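Long-range contacts in aminoglycoside phosphotransferase (Mycobacterium smegmatis, PDB 6EF6), which phosphorylates (S)-1-amino-2-propanol as the kinase of the aminoacetone utilization microcompartment: residues Ser161-Arg166 and Pro222-Leu227; Glu200-Leu204 and Ser338-Ala342; Leu215-Ser220 and Gly259-Tyr263. All coordinates share one frame; numbering follows the deposited sequence.

Contact 1: Ser161-Arg166 and Pro222-Leu227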
ATOM      1  N   SER A 161      15.289  -4.347   1.226  1.00 19.35           N
ATOM      2  CA  SER A 161      14.855  -4.559   2.603  1.00 18.73           C
ATOM      3  C   SER A 161      15.662  -5.671   3.282  1.00 21.32           C
ATOM      4  O   SER A 161      16.011  -5.562   4.470  1.00 21.52           O
ATOM      5  CB  SER A 161      13.344  -4.879   2.599  1.00 19.89           C
ATOM      6  OG  SER A 161      12.915  -5.442   3.845  1.00 25.41           O
ATOM      7  N   GLN A 162      15.929  -6.753   2.558  1.00 19.11           N
ATOM      8  CA  GLN A 162      16.674  -7.878   3.119  1.00 22.02           C
ATOM      9  C   GLN A 162      18.109  -7.536   3.454  1.00 25.24           C
ATOM     10  O   GLN A 162      18.701  -8.184   4.331  1.00 30.09           O
ATOM     11  CB  GLN A 162      16.689  -9.025   2.129  1.00 24.48           C
ATOM     12  CG  GLN A 162      15.331  -9.687   2.034  1.00 37.84           C
ATOM     13  CD  GLN A 162      15.407 -11.167   1.820  1.00 53.79           C
ATOM     14  OE1 GLN A 162      15.563 -11.639   0.692  1.00 58.43           O
ATOM     15  NE2 GLN A 162      15.302 -11.918   2.907  1.00 53.67           N
ATOM     16  N   ARG A 163      18.718  -6.573   2.773  1.00 18.66           N
ATOM     17  CA  ARG A 163      20.116  -6.290   3.063  1.00 22.02           C
ATOM     18  C   ARG A 163      20.322  -5.022   3.875  1.00 22.25           C
ATOM     19  O   ARG A 163      21.415  -4.816   4.406  1.00 25.60           O
ATOM     20  CB  ARG A 163      20.889  -6.235   1.754  1.00 31.11           C
ATOM     21  CG  ARG A 163      20.635  -5.048   0.894  1.00 39.05           C
ATOM     22  CD  ARG A 163      21.462  -5.116  -0.406  1.00 51.29           C
ATOM     23  NE  ARG A 163      20.748  -4.509  -1.533  1.00 69.16           N
ATOM     24  CZ  ARG A 163      20.832  -3.230  -1.902  1.00 66.80           C
ATOM     25  NH1 ARG A 163      20.113  -2.808  -2.939  1.00 66.46           N
ATOM     26  NH2 ARG A 163      21.622  -2.377  -1.250  1.00 52.60           N
ATOM     27  N   TRP A 164      19.282  -4.224   4.062  1.00 24.18           N
ATOM     28  CA  TRP A 164      19.437  -2.906   4.669  1.00 20.21           C
ATOM     29  C   TRP A 164      19.545  -3.061   6.166  1.00 24.06           C
ATOM     30  O   TRP A 164      18.637  -3.593   6.815  1.00 25.92           O
ATOM     31  CB  TRP A 164      18.228  -2.028   4.329  1.00 22.53           C
ATOM     32  CG  TRP A 164      18.298  -0.600   4.859  1.00 24.14           C
ATOM     33  CD1 TRP A 164      19.410   0.225   4.881  1.00 26.86           C
ATOM     34  CD2 TRP A 164      17.232   0.152   5.427  1.00 21.29           C
ATOM     35  NE1 TRP A 164      19.087   1.440   5.430  1.00 26.41           N
ATOM     36  CE2 TRP A 164      17.754   1.426   5.759  1.00 21.59           C
ATOM     37  CE3 TRP A 164      15.876  -0.120   5.685  1.00 21.78           C
ATOM     38  CZ2 TRP A 164      16.971   2.404   6.342  1.00 23.53           C
ATOM     39  CZ3 TRP A 164      15.106   0.857   6.257  1.00 21.48           C
ATOM     40  CH2 TRP A 164      15.652   2.105   6.563  1.00 23.05           C
ATOM     41  N   THR A 165      20.622  -2.527   6.723  1.00 24.40           N
ATOM     42  CA  THR A 165      20.735  -2.428   8.161  1.00 25.60           C
ATOM     43  C   THR A 165      19.995  -1.172   8.610  1.00 27.73           C
ATOM     44  O   THR A 165      20.378  -0.055   8.250  1.00 28.17           O
ATOM     45  CB  THR A 165      22.209  -2.405   8.556  1.00 28.62           C
ATOM     46  OG1 THR A 165      22.789  -3.655   8.154  1.00 31.56           O
ATOM     47  CG2 THR A 165      22.374  -2.202  10.061  1.00 33.19           C
ATOM     48  N   ARG A 166      18.924  -1.364   9.360  1.00 25.66           N
ATOM     49  CA  ARG A 166      18.030  -0.269   9.707  1.00 26.10           C
ATOM     50  C   ARG A 166      18.624   0.638  10.789  1.00 28.02           C
ATOM     51  O   ARG A 166      19.472   0.214  11.597  1.00 29.80           O
ATOM     52  CB  ARG A 166      16.691  -0.808  10.160  1.00 25.97           C
ATOM     53  CG  ARG A 166      16.023  -1.629   9.033  1.00 22.16           C
ATOM     54  CD  ARG A 166      14.616  -1.956   9.333  1.00 21.63           C
ATOM     55  NE  ARG A 166      14.489  -2.920  10.431  1.00 27.04           N
ATOM     56  CZ  ARG A 166      14.474  -4.232  10.270  1.00 26.86           C
ATOM     57  NH1 ARG A 166      14.596  -4.757   9.063  1.00 29.88           N
ATOM     58  NH2 ARG A 166      14.353  -5.013  11.334  1.00 29.44           N
ATOM     59  N   PRO A 222      13.252 -15.072   8.441  1.00 29.00           N
ATOM     60  CA  PRO A 222      13.807 -13.895   7.751  1.00 27.41           C
ATOM     61  C   PRO A 222      13.755 -13.964   6.240  1.00 24.95           C
ATOM     62  O   PRO A 222      13.826 -12.904   5.598  1.00 23.36           O
ATOM     63  CB  PRO A 222      15.268 -13.850   8.259  1.00 29.55           C
ATOM     64  CG  PRO A 222      15.565 -15.243   8.575  1.00 31.45           C
ATOM     65  CD  PRO A 222      14.288 -15.860   9.121  1.00 31.97           C
ATOM     66  N   ASP A 223      13.608 -15.169   5.649  1.00 23.07           N
ATOM     67  CA  ASP A 223      13.398 -15.295   4.218  1.00 22.13           C
ATOM     68  C   ASP A 223      11.979 -14.958   3.766  1.00 20.73           C
ATOM     69  O   ASP A 223      11.759 -14.729   2.584  1.00 23.23           O
ATOM     70  CB  ASP A 223      13.765 -16.719   3.766  1.00 26.76           C
ATOM     71  CG  ASP A 223      12.982 -17.832   4.516  1.00 33.71           C
ATOM     72  OD1 ASP A 223      12.759 -17.740   5.740  1.00 35.91           O
ATOM     73  OD2 ASP A 223      12.613 -18.838   3.873  1.00 27.57           O
ATOM     74  N   ARG A 224      11.040 -14.876   4.694  1.00 18.41           N
ATOM     75  CA  ARG A 224       9.633 -14.772   4.390  1.00 16.00           C
ATOM     76  C   ARG A 224       8.963 -13.518   4.950  1.00 14.93           C
ATOM     77  O   ARG A 224       7.834 -13.226   4.541  1.00 15.34           O
ATOM     78  CB  ARG A 224       8.916 -16.062   4.853  1.00 15.70           C
ATOM     79  CG  ARG A 224       9.254 -17.227   3.945  1.00 16.94           C
ATOM     80  CD  ARG A 224       8.795 -18.545   4.466  1.00 16.89           C
ATOM     81  NE  ARG A 224       9.101 -19.619   3.530  1.00 18.05           N
ATOM     82  CZ  ARG A 224       8.892 -20.911   3.722  1.00 18.10           C
ATOM     83  NH1 ARG A 224       8.356 -21.388   4.835  1.00 18.00           N
ATOM     84  NH2 ARG A 224       9.271 -21.783   2.796  1.00 22.08           N
ATOM     85  N   TYR A 225       9.579 -12.823   5.904  1.00 19.86           N
ATOM     86  CA  TYR A 225       8.927 -11.744   6.624  1.00 16.56           C
ATOM     87  C   TYR A 225       9.953 -10.666   6.924  1.00 17.87           C
ATOM     88  O   TYR A 225      11.095 -10.990   7.295  1.00 19.08           O
ATOM     89  CB  TYR A 225       8.376 -12.329   7.916  1.00 19.97           C
ATOM     90  CG  TYR A 225       7.508 -11.452   8.798  1.00 18.25           C
ATOM     91  CD1 TYR A 225       8.066 -10.576   9.739  1.00 19.73           C
ATOM     92  CD2 TYR A 225       6.132 -11.529   8.716  1.00 18.64           C
ATOM     93  CE1 TYR A 225       7.236  -9.777  10.551  1.00 18.40           C
ATOM     94  CE2 TYR A 225       5.315 -10.737   9.522  1.00 19.52           C
ATOM     95  CZ  TYR A 225       5.890  -9.903  10.436  1.00 20.66           C
ATOM     96  OH  TYR A 225       5.086  -9.097  11.235  1.00 25.07           O
ATOM     97  N   GLY A 226       9.579  -9.401   6.735  1.00 18.28           N
ATOM     98  CA  GLY A 226      10.481  -8.286   6.966  1.00 16.92           C
ATOM     99  C   GLY A 226       9.818  -6.980   6.561  1.00 15.89           C
ATOM    100  O   GLY A 226       8.594  -6.888   6.495  1.00 16.60           O
ATOM    101  N   LEU A 227      10.628  -5.976   6.310  1.00 16.88           N
ATOM    102  CA  LEU A 227      10.142  -4.639   5.967  1.00 16.06           C
ATOM    103  C   LEU A 227       9.616  -4.610   4.517  1.00 16.01           C
ATOM    104  O   LEU A 227      10.341  -4.957   3.576  1.00 16.34           O
ATOM    105  CB  LEU A 227      11.247  -3.607   6.169  1.00 17.72           C
ATOM    106  CG  LEU A 227      10.888  -2.163   5.776  1.00 17.47           C
ATOM    107  CD1 LEU A 227       9.773  -1.604   6.631  1.00 19.36           C
ATOM    108  CD2 LEU A 227      12.126  -1.238   5.863  1.00 20.10           C
TER
HETATM  109  O   HOH W   1      13.426  -6.831   5.926  1.00 27.15           O

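Contact 2: Glu200-Leu204 and Ser338-Ala342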
ATOM      1  N   GLU A 200     -22.196 -15.646   4.491  1.00 14.86           N
ATOM      2  CA  GLU A 200     -20.898 -15.091   4.120  1.00 14.27           C
ATOM      3  C   GLU A 200     -19.888 -15.263   5.240  1.00 13.93           C
ATOM      4  O   GLU A 200     -18.720 -15.624   5.015  1.00 13.42           O
ATOM      5  CB  GLU A 200     -20.983 -13.610   3.773  1.00 15.38           C
ATOM      6  CG  GLU A 200     -21.947 -13.252   2.631  1.00 17.14           C
ATOM      7  CD  GLU A 200     -23.368 -13.106   2.991  1.00 18.44           C
ATOM      8  OE1 GLU A 200     -23.808 -13.505   4.109  1.00 19.29           O
ATOM      9  OE2 GLU A 200     -24.169 -12.638   2.165  1.00 19.06           O
ATOM     10  N   THR A 201     -20.308 -15.020   6.494  1.00 14.36           N
ATOM     11  CA  THR A 201     -19.363 -15.134   7.594  1.00 14.29           C
ATOM     12  C   THR A 201     -18.935 -16.585   7.768  1.00 14.07           C
ATOM     13  O   THR A 201     -17.785 -16.849   8.093  1.00 13.79           O
ATOM     14  CB  THR A 201     -19.979 -14.585   8.855  1.00 14.97           C
ATOM     15  OG1 THR A 201     -20.329 -13.195   8.715  1.00 15.89           O
ATOM     16  CG2 THR A 201     -19.006 -14.702   9.999  1.00 16.73           C
ATOM     17  N   ALA A 202     -19.788 -17.548   7.494  1.00 14.29           N
ATOM     18  CA  ALA A 202     -19.386 -18.954   7.528  1.00 14.53           C
ATOM     19  C   ALA A 202     -18.312 -19.252   6.490  1.00 13.66           C
ATOM     20  O   ALA A 202     -17.274 -19.851   6.814  1.00 14.25           O
ATOM     21  CB  ALA A 202     -20.607 -19.839   7.358  1.00 17.81           C
ATOM     22  N   LEU A 203     -18.552 -18.902   5.215  1.00 13.80           N
ATOM     23  CA  LEU A 203     -17.561 -19.155   4.156  1.00 14.12           C
ATOM     24  C   LEU A 203     -16.255 -18.446   4.430  1.00 12.68           C
ATOM     25  O   LEU A 203     -15.174 -19.031   4.338  1.00 13.48           O
ATOM     26  CB  LEU A 203     -18.104 -18.687   2.806  1.00 17.46           C
ATOM     27  CG  LEU A 203     -18.992 -19.685   2.075  1.00 33.21           C
ATOM     28  CD1 LEU A 203     -19.645 -19.012   0.913  1.00 26.41           C
ATOM     29  CD2 LEU A 203     -18.119 -20.792   1.545  1.00 46.88           C
ATOM     30  N   LEU A 204     -16.332 -17.185   4.801  1.00 12.64           N
ATOM     31  CA  LEU A 204     -15.156 -16.361   4.956  1.00 13.09           C
ATOM     32  C   LEU A 204     -14.379 -16.775   6.188  1.00 14.43           C
ATOM     33  O   LEU A 204     -13.148 -16.745   6.200  1.00 13.12           O
ATOM     34  CB  LEU A 204     -15.460 -14.860   4.988  1.00 13.36           C
ATOM     35  CG  LEU A 204     -16.074 -14.325   3.670  1.00 13.03           C
ATOM     36  CD1 LEU A 204     -16.617 -12.943   3.878  1.00 15.57           C
ATOM     37  CD2 LEU A 204     -15.086 -14.335   2.553  1.00 14.35           C
ATOM     38  N   SER A 338     -15.787 -11.863  -2.420  1.00 11.57           N
ATOM     39  CA  SER A 338     -14.885 -12.443  -1.432  1.00 11.94           C
ATOM     40  C   SER A 338     -15.308 -13.879  -1.129  1.00 12.98           C
ATOM     41  O   SER A 338     -14.455 -14.764  -0.926  1.00 13.56           O
ATOM     42  CB  SER A 338     -14.890 -11.618  -0.162  1.00 12.97           C
ATOM     43  OG  SER A 338     -14.547 -10.253  -0.380  1.00 12.68           O
ATOM     44  N   CYS A 339     -16.617 -14.132  -1.072  1.00 12.58           N
ATOM     45  CA  CYS A 339     -17.129 -15.469  -0.839  1.00 12.73           C
ATOM     46  C   CYS A 339     -16.810 -16.411  -1.991  1.00 14.54           C
ATOM     47  O   CYS A 339     -16.507 -17.601  -1.757  1.00 15.05           O
ATOM     48  CB  CYS A 339     -18.631 -15.426  -0.574  1.00 13.44           C
ATOM     49  SG  CYS A 339     -19.064 -14.669   0.997  1.00 14.93           S
ATOM     50  N   ALA A 340     -16.920 -15.945  -3.238  1.00 13.55           N
ATOM     51  CA  ALA A 340     -16.539 -16.753  -4.380  1.00 14.28           C
ATOM     52  C   ALA A 340     -15.070 -17.149  -4.289  1.00 14.04           C
ATOM     53  O   ALA A 340     -14.725 -18.322  -4.538  1.00 16.01           O
ATOM     54  CB  ALA A 340     -16.879 -16.023  -5.680  1.00 17.60           C
ATOM     55  N   LEU A 341     -14.203 -16.202  -3.934  1.00 13.34           N
ATOM     56  CA  LEU A 341     -12.791 -16.506  -3.737  1.00 14.29           C
ATOM     57  C   LEU A 341     -12.607 -17.500  -2.594  1.00 14.56           C
ATOM     58  O   LEU A 341     -11.806 -18.450  -2.704  1.00 15.06           O
ATOM     59  CB  LEU A 341     -12.039 -15.210  -3.484  1.00 14.68           C
ATOM     60  CG  LEU A 341     -11.930 -14.289  -4.694  1.00 14.08           C
ATOM     61  CD1 LEU A 341     -11.409 -12.936  -4.274  1.00 16.12           C
ATOM     62  CD2 LEU A 341     -11.065 -14.905  -5.815  1.00 17.28           C
ATOM     63  N   ALA A 342     -13.315 -17.319  -1.483  1.00 13.47           N
ATOM     64  CA  ALA A 342     -13.215 -18.212  -0.334  1.00 12.80           C
ATOM     65  C   ALA A 342     -13.568 -19.640  -0.722  1.00 14.64           C
ATOM     66  O   ALA A 342     -12.894 -20.586  -0.291  1.00 14.91           O
ATOM     67  CB  ALA A 342     -14.087 -17.708   0.787  1.00 13.97           C
TER

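Contact 3: Leu215-Ser220 and Gly259-Tyr263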
ATOM      1  N   LEU A 215      -0.454 -19.760   7.215  1.00 14.50           N
ATOM      2  CA  LEU A 215       0.519 -18.775   7.663  1.00 16.05           C
ATOM      3  C   LEU A 215       1.342 -19.260   8.838  1.00 17.37           C
ATOM      4  O   LEU A 215       2.548 -18.985   8.901  1.00 17.31           O
ATOM      5  CB  LEU A 215      -0.144 -17.444   7.996  1.00 16.92           C
ATOM      6  CG  LEU A 215      -0.742 -16.655   6.820  1.00 16.17           C
ATOM      7  CD1 LEU A 215      -1.588 -15.534   7.356  1.00 19.35           C
ATOM      8  CD2 LEU A 215       0.366 -16.083   5.922  1.00 17.81           C
ATOM      9  N   GLU A 216       0.745 -20.024   9.755  1.00 16.76           N
ATOM     10  CA  GLU A 216       1.504 -20.572  10.865  1.00 19.07           C
ATOM     11  C   GLU A 216       2.543 -21.556  10.371  1.00 18.30           C
ATOM     12  O   GLU A 216       3.661 -21.606  10.902  1.00 21.68           O
ATOM     13  CB  GLU A 216       0.562 -21.233  11.868  1.00 21.26           C
ATOM     14  CG  GLU A 216      -0.196 -20.223  12.712  1.00 37.19           C
ATOM     15  CD  GLU A 216      -1.144 -20.883  13.712  1.00 59.35           C
ATOM     16  OE1 GLU A 216      -1.468 -22.088  13.545  1.00 60.58           O
ATOM     17  OE2 GLU A 216      -1.562 -20.184  14.659  1.00 65.22           O
ATOM     18  N   GLU A 217       2.192 -22.385   9.388  1.00 19.23           N
ATOM     19  CA  GLU A 217       3.130 -23.351   8.842  1.00 19.28           C
ATOM     20  C   GLU A 217       4.245 -22.661   8.041  1.00 17.78           C
ATOM     21  O   GLU A 217       5.427 -23.036   8.144  1.00 21.69           O
ATOM     22  CB  GLU A 217       2.354 -24.336   7.978  1.00 26.74           C
ATOM     23  CG  GLU A 217       3.131 -25.413   7.191  1.00 40.46           C
ATOM     24  CD  GLU A 217       2.185 -26.240   6.294  1.00 50.92           C
ATOM     25  OE1 GLU A 217       1.448 -25.648   5.463  1.00 47.39           O
ATOM     26  OE2 GLU A 217       2.137 -27.480   6.446  1.00 47.73           O
ATOM     27  N   TYR A 218       3.880 -21.664   7.238  1.00 17.27           N
ATOM     28  CA  TYR A 218       4.832 -20.881   6.440  1.00 17.36           C
ATOM     29  C   TYR A 218       5.826 -20.164   7.337  1.00 18.81           C
ATOM     30  O   TYR A 218       7.014 -20.103   7.038  1.00 17.46           O
ATOM     31  CB  TYR A 218       4.017 -19.910   5.598  1.00 16.68           C
ATOM     32  CG  TYR A 218       4.737 -19.085   4.573  1.00 14.85           C
ATOM     33  CD1 TYR A 218       5.404 -19.679   3.523  1.00 15.24           C
ATOM     34  CD2 TYR A 218       4.684 -17.700   4.623  1.00 15.30           C
ATOM     35  CE1 TYR A 218       5.974 -18.914   2.532  1.00 15.24           C
ATOM     36  CE2 TYR A 218       5.280 -16.934   3.622  1.00 15.04           C
ATOM     37  CZ  TYR A 218       5.895 -17.556   2.605  1.00 14.94           C
ATOM     38  OH  TYR A 218       6.450 -16.710   1.640  1.00 16.59           O
ATOM     39  N   GLY A 219       5.357 -19.684   8.483  1.00 18.29           N
ATOM     40  CA  GLY A 219       6.154 -19.033   9.456  1.00 19.60           C
ATOM     41  C   GLY A 219       6.503 -17.610   9.105  1.00 17.01           C
ATOM     42  O   GLY A 219       6.034 -17.049   8.111  1.00 18.86           O
ATOM     43  N   SER A 220       7.351 -17.030   9.912  1.00 22.05           N
ATOM     44  CA  SER A 220       7.776 -15.661   9.738  1.00 22.06           C
ATOM     45  C   SER A 220       9.276 -15.543   9.842  1.00 22.19           C
ATOM     46  O   SER A 220       9.814 -14.575  10.375  1.00 26.69           O
ATOM     47  CB  SER A 220       7.044 -14.740  10.699  1.00 26.42           C
ATOM     48  OG  SER A 220       7.224 -15.211  12.024  1.00 33.39           O
ATOM     49  N   GLY A 259       5.940  -7.292   7.625  1.00 15.67           N
ATOM     50  CA  GLY A 259       4.912  -8.203   7.154  1.00 15.65           C
ATOM     51  C   GLY A 259       5.513  -9.282   6.277  1.00 14.78           C
ATOM     52  O   GLY A 259       6.729  -9.322   6.103  1.00 15.57           O
ATOM     53  N   TRP A 260       4.671 -10.170   5.754  1.00 14.42           N
ATOM     54  CA  TRP A 260       5.190 -11.168   4.817  1.00 14.79           C
ATOM     55  C   TRP A 260       5.589 -10.535   3.505  1.00 13.99           C
ATOM     56  O   TRP A 260       4.781  -9.799   2.919  1.00 13.84           O
ATOM     57  CB  TRP A 260       4.197 -12.307   4.619  1.00 14.44           C
ATOM     58  CG  TRP A 260       4.014 -13.183   5.828  1.00 14.05           C
ATOM     59  CD1 TRP A 260       4.829 -14.217   6.203  1.00 15.13           C
ATOM     60  CD2 TRP A 260       3.023 -13.082   6.860  1.00 15.80           C
ATOM     61  NE1 TRP A 260       4.409 -14.772   7.369  1.00 16.20           N
ATOM     62  CE2 TRP A 260       3.292 -14.107   7.797  1.00 16.86           C
ATOM     63  CE3 TRP A 260       1.885 -12.273   7.043  1.00 15.91           C
ATOM     64  CZ2 TRP A 260       2.538 -14.304   8.940  1.00 16.67           C
ATOM     65  CZ3 TRP A 260       1.140 -12.479   8.209  1.00 17.65           C
ATOM     66  CH2 TRP A 260       1.446 -13.514   9.102  1.00 18.72           C
ATOM     67  N   TYR A 261       6.779 -10.870   3.002  1.00 13.67           N
ATOM     68  CA  TYR A 261       7.189 -10.309   1.712  1.00 13.68           C
ATOM     69  C   TYR A 261       6.118 -10.496   0.638  1.00 14.09           C
ATOM     70  O   TYR A 261       5.803  -9.567  -0.115  1.00 14.09           O
ATOM     71  CB  TYR A 261       8.540 -10.883   1.251  1.00 15.38           C
ATOM     72  CG  TYR A 261       9.700 -10.418   2.092  1.00 16.78           C
ATOM     73  CD1 TYR A 261      10.039  -9.094   2.174  1.00 19.03           C
ATOM     74  CD2 TYR A 261      10.414 -11.296   2.851  1.00 17.30           C
ATOM     75  CE1 TYR A 261      11.117  -8.669   2.980  1.00 20.63           C
ATOM     76  CE2 TYR A 261      11.473 -10.899   3.653  1.00 20.61           C
ATOM     77  CZ  TYR A 261      11.787  -9.559   3.722  1.00 19.77           C
ATOM     78  OH  TYR A 261      12.870  -9.176   4.527  1.00 25.13           O
ATOM     79  N   PHE A 262       5.576 -11.703   0.514  1.00 13.29           N
ATOM     80  CA  PHE A 262       4.621 -11.971  -0.557  1.00 13.57           C
ATOM     81  C   PHE A 262       3.223 -11.434  -0.308  1.00 13.01           C
ATOM     82  O   PHE A 262       2.387 -11.453  -1.226  1.00 13.88           O
ATOM     83  CB  PHE A 262       4.763 -13.415  -1.041  1.00 13.99           C
ATOM     84  CG  PHE A 262       6.096 -13.610  -1.694  1.00 14.42           C
ATOM     85  CD1 PHE A 262       6.305 -13.025  -2.943  1.00 14.93           C
ATOM     86  CD2 PHE A 262       7.147 -14.245  -1.102  1.00 15.96           C
ATOM     87  CE1 PHE A 262       7.533 -13.100  -3.557  1.00 15.65           C
ATOM     88  CE2 PHE A 262       8.385 -14.292  -1.712  1.00 18.01           C
ATOM     89  CZ  PHE A 262       8.561 -13.731  -2.928  1.00 15.30           C
ATOM     90  N   TYR A 263       2.951 -10.862   0.871  1.00 12.91           N
ATOM     91  CA  TYR A 263       1.748 -10.057   0.989  1.00 12.43           C
ATOM     92  C   TYR A 263       1.765  -8.914  -0.011  1.00 12.57           C
ATOM     93  O   TYR A 263       0.710  -8.490  -0.462  1.00 11.96           O
ATOM     94  CB  TYR A 263       1.629  -9.559   2.440  1.00 13.77           C
ATOM     95  CG  TYR A 263       0.515  -8.555   2.662  1.00 13.25           C
ATOM     96  CD1 TYR A 263      -0.828  -8.864   2.442  1.00 13.42           C
ATOM     97  CD2 TYR A 263       0.799  -7.275   3.069  1.00 14.46           C
ATOM     98  CE1 TYR A 263      -1.824  -7.938   2.609  1.00 13.50           C
ATOM     99  CE2 TYR A 263      -0.215  -6.318   3.266  1.00 14.98           C
ATOM    100  CZ  TYR A 263      -1.512  -6.674   3.022  1.00 13.22           C
ATOM    101  OH  TYR A 263      -2.503  -5.742   3.206  1.00 15.57           O
TER
HETATM  102  O   HOH W   2       6.404 -13.931   2.256  1.00 16.43           O

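Contact 1: Ser161-Arg166 and Pro222-Leu227
The last turn of helix 147-163 meets the chain entering strand 227-228 at Ser161 and Leu227, whose CA atoms lie 5.8 Å apart; from there Pro222-Gly226 leads away around a corner at Gly226. Ser161 OG, set anti to its own N (chi1 165°), donates to Leu227 O at 2.6 Å. It reaches this oxygen in the carbonyl plane, on a lone pair, with a C=O...OG angle of 123°. The same hydroxyl accepts from water 1 at 2.6 Å, and water 1 in turn accepts from Leu227 N at 3.0 Å. One serine thus serves both backbone polar groups of Leu227, directly and through water. On the apolar side, Leu227 CD2 comes to the edge of the Trp164 indole, near its plane, and lies 3.7 Å from Trp164 CZ3. Past the helix the chain runs extended, and the CA of Arg166 lies over one face of that indole. At the more open end, Gln162 bends at chi2 and brings NE2 to 3.2 Å from Pro222 O, while its OE1 is hydrogen-bonded to Arg293. Helix 78-94 closes the buried side: its Trp87 stacks on Trp164 and touches Ser161 and Leu227. The chain after strand 227-228 goes on to Asp231, which binds a sodium ion, and Gly226 hydrogen-bonds through its backbone to Gly259 of strand 259-260.

Contact 2: Glu200-Leu204 and Ser338-Ala342
Leu204 and Cys339 lie at the centre of a helix-helix packing in the largely helical C-terminal lobe of this kinase-like phosphotransferase fold, where helix 198-218 meets helix 325-347. The two local axes run 9.2 Å apart with their N-to-C directions at 40°, and no hydrogen bond crosses between them. The tight part is built by one sulfur and one methyl group. Cys339 SG, placed beside its own N by a chi1 of -69°, nestles against the aliphatic base of Glu200, 3.5 Å from Glu200 CB and scarcely farther from its CG. Beyond that base Glu200 bends at chi2 and carries its carboxylate away from the other helix, where OE1 makes a weak hydrogen bond to Gly197 N. On the inner side, Leu204 CD2 is pressed among Ser338, Cys339 and Ala342, with Ala342 CB 3.9 Å away. Leu315 of helix 303-320 touches both Leu204 and Ser338, so a third helix backs this buried flank. The side chain of Ser338 meets Leu204 through CB, and its OG is hydrogen-bonded to Tyr334 O and Arg311 NE. The outer flank is looser and partly exposed: Leu203 CD1 does no more than approach Cys339 CB at 4.0 Å, although the leucine's backbone O also lies near Ala342 CB. Ser338 O, which receives the helical bond from Ala342 N at 2.9 Å, has Leu204 CD2 lying 3.6 Å from it.

Contact 3: Leu215-Ser220 and Gly259-Tyr263
Tyr218 OH is held by two partners, accepting from water 2 at 2.8 Å and hydrogen-bonding to Asp299 OD2. Water 2 accepts from Phe262 N at 2.9 Å, so the phenol is tied to the backbone of Gly259-Tyr263 through a single water lying in the plane of the tyrosine ring. With CG anti to N (chi1 -173°), Tyr218 stretches from the end of its helix across the interface, and its OH also meets the edge of the Phe262 ring, 3.8 Å from CD2. A direct polar bond lies beside it: Trp260 NE1 donates to Gly219 O at 2.9 Å, with an N-H...O angle of 158°. The oxygen lies in the indole plane, although the donor is tilted 33° from the carbonyl plane. Gly219 is the first residue past helix 198-218; its positive phi turns the chain away, and its own carbonyl is taken up by the indole N-H. In the helical lobe of the phosphotransferase fold, this joins the C-terminus of helix 198-218 to strand 259-260 and the turn leading into helix 263-268. Leu215, one helical turn before Gly219, lies over one face of the indole: its CD2 makes a CH-pi contact 3.9 Å from the centroid of the six-membered ring, almost straight above it, while Leu215 CD1 lies near Trp260 CH2. Tyr218 slides past the five-membered ring, CE2 3.8 Å from Trp260 CD1, with the two planes oblique. Tyr225 meets the Trp260 ring edge-to-face, and Phe306 of helix 303-320 touches both Leu215 and Phe262.

In the fold
Contacts 1 and 3 adjoin: the Pro222-Leu227 backbone bonds to that of Gly259-Tyr263 through Gly226 and Gly259, and Arg224 NH1 lies 2.9 Å from Tyr218 O, probably hydrogen-bonded. Contact 2 stands apart, its nearest atoms about 20 Å from contact 1, but it shares helix 198-218 with contact 3, whose loop is nested inside the one it closes. Contact 3 is the buried one; contact 1 reaches the surface with half its touching residues exposed, and contact 2 is half buried, half partly exposed. Where a helix end meets strand or loop, as in contacts 1 and 3, side-chain donors and single waters serve backbone groups; the helix-on-helix packing of contact 2 rests on apolar carbon and sulfur, without hydrogen bonds across.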